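PDB 6UF3: polyisoprenyl-teichoic acid--peptidoglycan teichoic acid transferase TagV from Bacillus subtilis, which belongs to the LytR-CpsA-Psr family of bacterial cell-envelope proteins. Local coordinates for residues L43-A54 / E75-L84. Numbering follows the deposited sequence.
Sequences LSIPRDTRVQLA and ETVETVENFL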
loop_
_atom_site.group_PDB
_atom_site.type_symbol
_atom_site.label_atom_id
_atom_site.label_comp_id
_atom_site.label_asym_id
_atom_site.label_seq_id
_atom_site.Cartn_x
_atom_site.Cartn_y
_atom_site.Cartn_z
ATOM N N LEU A 43 -5.604 -2.922 4.629
ATOM C CA LEU A 43 -4.698 -3.746 5.410
ATOM C C LEU A 43 -3.274 -3.536 4.906
ATOM O O LEU A 43 -3.020 -3.745 3.722
ATOM C CB LEU A 43 -5.111 -5.214 5.266
ATOM C CG LEU A 43 -4.236 -6.358 5.762
ATOM C CD1 LEU A 43 -4.352 -6.488 7.276
ATOM C CD2 LEU A 43 -4.665 -7.625 5.067
ATOM N N SER A 44 -2.346 -3.119 5.779
ATOM C CA SER A 44 -0.941 -3.159 5.369
ATOM C C SER A 44 -0.320 -4.478 5.793
ATOM O O SER A 44 -0.750 -5.101 6.761
ATOM C CB SER A 44 -0.139 -1.982 5.939
ATOM O OG SER A 44 -0.139 -1.968 7.354
ATOM N N ILE A 45 0.682 -4.911 5.043
ATOM C CA ILE A 45 1.409 -6.136 5.359
ATOM C C ILE A 45 2.849 -5.764 5.692
ATOM O O ILE A 45 3.567 -5.253 4.825
ATOM C CB ILE A 45 1.377 -7.144 4.202
ATOM C CG1 ILE A 45 -0.068 -7.417 3.753
ATOM C CG2 ILE A 45 2.090 -8.420 4.633
ATOM C CD1 ILE A 45 -0.164 -8.145 2.391
ATOM N N PRO A 46 3.321 -6.021 6.917
ATOM C CA PRO A 46 4.701 -5.664 7.281
ATOM C C PRO A 46 5.704 -6.314 6.340
ATOM O O PRO A 46 5.511 -7.447 5.901
ATOM C CB PRO A 46 4.840 -6.207 8.711
ATOM C CG PRO A 46 3.434 -6.202 9.246
ATOM C CD PRO A 46 2.544 -6.510 8.076
ATOM N N ARG A 47 6.774 -5.570 6.032
ATOM C CA ARG A 47 7.740 -6.016 5.023
ATOM C C ARG A 47 8.442 -7.302 5.438
ATOM O O ARG A 47 8.894 -8.069 4.576
ATOM C CB ARG A 47 8.776 -4.921 4.763
ATOM N N ASP A 48 8.548 -7.554 6.741
ATOM C CA ASP A 48 9.241 -8.728 7.260
ATOM C C ASP A 48 8.307 -9.900 7.537
ATOM O O ASP A 48 8.738 -10.873 8.160
ATOM C CB ASP A 48 10.004 -8.374 8.535
ATOM C CG ASP A 48 11.020 -7.267 8.322
ATOM O OD1 ASP A 48 11.990 -7.498 7.578
ATOM O OD2 ASP A 48 10.846 -6.165 8.889
ATOM N N THR A 49 7.054 -9.845 7.083
ATOM C CA THR A 49 6.125 -10.933 7.366
ATOM C C THR A 49 6.630 -12.245 6.772
ATOM O O THR A 49 6.924 -12.335 5.575
ATOM C CB THR A 49 4.726 -10.613 6.828
ATOM O OG1 THR A 49 4.296 -9.355 7.346
ATOM C CG2 THR A 49 3.729 -11.679 7.285
ATOM N N ARG A 50 6.736 -13.262 7.625
ATOM C CA ARG A 50 7.264 -14.571 7.239
ATOM C C ARG A 50 6.184 -15.368 6.508
ATOM O O ARG A 50 5.162 -15.737 7.099
ATOM C CB ARG A 50 7.765 -15.305 8.478
ATOM C CG ARG A 50 8.456 -16.648 8.206
ATOM C CD ARG A 50 9.241 -17.066 9.437
ATOM N NE ARG A 50 9.736 -18.449 9.377
ATOM C CZ ARG A 50 9.131 -19.484 9.951
ATOM N NH1 ARG A 50 8.007 -19.308 10.635
ATOM N NH2 ARG A 50 9.648 -20.703 9.851
ATOM N N VAL A 51 6.406 -15.648 5.219
ATOM C CA VAL A 51 5.399 -16.259 4.356
ATOM C C VAL A 51 6.080 -17.227 3.400
ATOM O O VAL A 51 7.285 -17.148 3.149
ATOM C CB VAL A 51 4.605 -15.224 3.521
ATOM C CG1 VAL A 51 3.896 -14.218 4.422
ATOM C CG2 VAL A 51 5.531 -14.524 2.522
ATOM N N GLN A 52 5.283 -18.137 2.846
ATOM C CA GLN A 52 5.727 -18.957 1.725
ATOM C C GLN A 52 5.539 -18.175 0.431
ATOM O O GLN A 52 4.450 -17.669 0.156
ATOM C CB GLN A 52 4.957 -20.276 1.667
ATOM C CG GLN A 52 5.557 -21.294 0.702
ATOM C CD GLN A 52 6.788 -21.990 1.268
ATOM O OE1 GLN A 52 6.857 -22.299 2.459
ATOM N NE2 GLN A 52 7.768 -22.241 0.408
ATOM N N LEU A 53 6.605 -18.063 -0.361
ATOM C CA LEU A 53 6.473 -17.378 -1.640
ATOM C C LEU A 53 5.593 -18.196 -2.573
ATOM O O LEU A 53 5.665 -19.425 -2.589
ATOM C CB LEU A 53 7.850 -17.175 -2.283
ATOM C CG LEU A 53 8.792 -16.260 -1.502
ATOM C CD1 LEU A 53 10.087 -16.027 -2.273
ATOM C CD2 LEU A 53 8.103 -14.951 -1.173
ATOM N N ALA A 54 4.770 -17.514 -3.365
ATOM C CA ALA A 54 3.902 -18.227 -4.290
ATOM C C ALA A 54 4.723 -19.106 -5.220
ATOM O O ALA A 54 5.744 -18.671 -5.763
ATOM C CB ALA A 54 3.075 -17.231 -5.098
ATOM N N GLU A 75 5.045 -12.044 -8.889
ATOM C CA GLU A 75 5.317 -12.874 -7.717
ATOM C C GLU A 75 4.774 -12.229 -6.447
ATOM O O GLU A 75 4.200 -12.917 -5.595
ATOM C CB GLU A 75 6.821 -13.156 -7.621
ATOM C CG GLU A 75 7.238 -14.041 -6.466
ATOM C CD GLU A 75 6.698 -15.461 -6.547
ATOM O OE1 GLU A 75 6.354 -15.926 -7.643
ATOM O OE2 GLU A 75 6.618 -16.124 -5.494
ATOM N N THR A 76 4.899 -10.902 -6.316
ATOM C CA THR A 76 4.339 -10.247 -5.134
ATOM C C THR A 76 2.820 -10.390 -5.088
ATOM O O THR A 76 2.249 -10.714 -4.040
ATOM C CB THR A 76 4.720 -8.764 -5.112
ATOM O OG1 THR A 76 6.137 -8.648 -5.001
ATOM C CG2 THR A 76 4.104 -8.091 -3.906
ATOM N N VAL A 77 2.150 -10.142 -6.219
ATOM C CA VAL A 77 0.694 -10.261 -6.278
ATOM C C VAL A 77 0.258 -11.662 -5.881
ATOM O O VAL A 77 -0.646 -11.839 -5.056
ATOM C CB VAL A 77 0.167 -9.892 -7.673
ATOM C CG1 VAL A 77 -1.298 -10.321 -7.801
ATOM C CG2 VAL A 77 0.295 -8.372 -7.909
ATOM N N GLU A 78 0.898 -12.680 -6.450
ATOM C CA GLU A 78 0.474 -14.043 -6.152
ATOM C C GLU A 78 0.793 -14.428 -4.712
ATOM O O GLU A 78 0.035 -15.174 -4.079
ATOM C CB GLU A 78 1.136 -15.016 -7.126
ATOM C CG GLU A 78 0.294 -16.233 -7.412
ATOM C CD GLU A 78 1.049 -17.303 -8.192
ATOM O OE1 GLU A 78 2.229 -17.078 -8.534
ATOM O OE2 GLU A 78 0.456 -18.367 -8.455
ATOM N N THR A 79 1.915 -13.944 -4.177
ATOM C CA THR A 79 2.242 -14.232 -2.787
ATOM C C THR A 79 1.228 -13.596 -1.839
ATOM O O THR A 79 0.806 -14.227 -0.861
ATOM C CB THR A 79 3.667 -13.763 -2.477
ATOM O OG1 THR A 79 4.583 -14.491 -3.303
ATOM C CG2 THR A 79 4.017 -14.019 -1.004
ATOM N N VAL A 80 0.787 -12.371 -2.145
ATOM C CA VAL A 80 -0.244 -11.725 -1.334
ATOM C C VAL A 80 -1.578 -12.445 -1.480
ATOM O O VAL A 80 -2.304 -12.638 -0.492
ATOM C CB VAL A 80 -0.344 -10.234 -1.713
ATOM C CG1 VAL A 80 -1.604 -9.601 -1.081
ATOM C CG2 VAL A 80 0.901 -9.510 -1.249
ATOM N N GLU A 81 -1.934 -12.848 -2.704
ATOM C CA GLU A 81 -3.153 -13.636 -2.907
ATOM C C GLU A 81 -3.153 -14.892 -2.033
ATOM O O GLU A 81 -4.156 -15.223 -1.389
ATOM C CB GLU A 81 -3.300 -14.017 -4.384
ATOM C CG GLU A 81 -3.758 -12.850 -5.265
ATOM C CD GLU A 81 -3.895 -13.217 -6.730
ATOM O OE1 GLU A 81 -3.097 -14.043 -7.241
ATOM O OE2 GLU A 81 -4.810 -12.681 -7.392
ATOM N N ASN A 82 -2.039 -15.617 -2.020
ATOM C CA ASN A 82 -1.967 -16.839 -1.227
ATOM C C ASN A 82 -2.038 -16.540 0.266
ATOM O O ASN A 82 -2.671 -17.285 1.030
ATOM C CB ASN A 82 -0.675 -17.582 -1.554
ATOM C CG ASN A 82 -0.699 -18.216 -2.930
ATOM O OD1 ASN A 82 -1.715 -18.172 -3.626
ATOM N ND2 ASN A 82 0.419 -18.827 -3.326
ATOM N N PHE A 83 -1.383 -15.464 0.697
ATOM C CA PHE A 83 -1.355 -15.108 2.110
ATOM C C PHE A 83 -2.737 -14.705 2.615
ATOM O O PHE A 83 -3.154 -15.129 3.705
ATOM C CB PHE A 83 -0.349 -13.978 2.322
ATOM C CG PHE A 83 -0.208 -13.553 3.748
ATOM C CD1 PHE A 83 0.262 -14.428 4.707
ATOM C CD2 PHE A 83 -0.533 -12.260 4.129
ATOM C CE1 PHE A 83 0.397 -14.028 6.022
ATOM C CE2 PHE A 83 -0.399 -11.859 5.442
ATOM C CZ PHE A 83 0.062 -12.746 6.388
ATOM N N LEU A 84 -3.459 -13.890 1.842
ATOM C CA LEU A 84 -4.758 -13.385 2.276
ATOM C C LEU A 84 -5.922 -14.227 1.784
ATOM O O LEU A 84 -7.067 -13.957 2.179
ATOM C CB LEU A 84 -4.958 -11.937 1.798
ATOM C CG LEU A 84 -3.952 -10.920 2.335
ATOM C CD1 LEU A 84 -4.193 -9.498 1.774
ATOM C CD2 LEU A 84 -3.934 -10.931 3.856
HETATM O O HOH W 1 1.954 -16.389 0.713
HETATM O O HOH W 2 2.386 -19.228 -1.220
#
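With chi1 of -62°, Thr79 sets its OG1 beside its own backbone N and its methyl CG2 anti to that N, and this choice divides the side chain's work between the helix and the incoming chain. OG1 donates to Glu75 O one turn back, from above the carbonyl plane, while Thr79 N reaches the same oxygen from its opposite face. Its proton thus spent, OG1 accepts from Ala54 N at 3.0 Å in an almost straight bond, 176° at the hydrogen. The methyl meets Val51 CG2 at 3.9 Å. Glu75, bent at chi2 (65°), brings OE2 to 2.7 Å from Ala54 O. The Ala54 methyl lies against Glu78 and Asn82.

Contacts of this kind show how a loop can close over a helix that packs on a sheet: in this LytR-CpsA-Psr family protein, helix 72-84 rests on strands 6-13 and 25-34, and the chain leaving strand 39-44 runs along one side of it, from the sheet at Leu43 and Ile45 to Ala54. There Phe83 turns its ring obliquely to three aliphatic neighbours. Val51 CG1 comes within 3.7 Å of Phe83 CD1, Thr49 CG2 within 3.9 Å of Phe83 CZ, and Ile45 CG2 lies farther off. Ile45 CD1 fits equally against both methyls of Val80, whereas Leu43 and Leu84 meet tip to tip, CD2 to CD2 at 3.6 Å. Near Asn82, two waters both donate to Gln52 O; one also donates to Thr79 O, and the other accepts from Asn82 ND2.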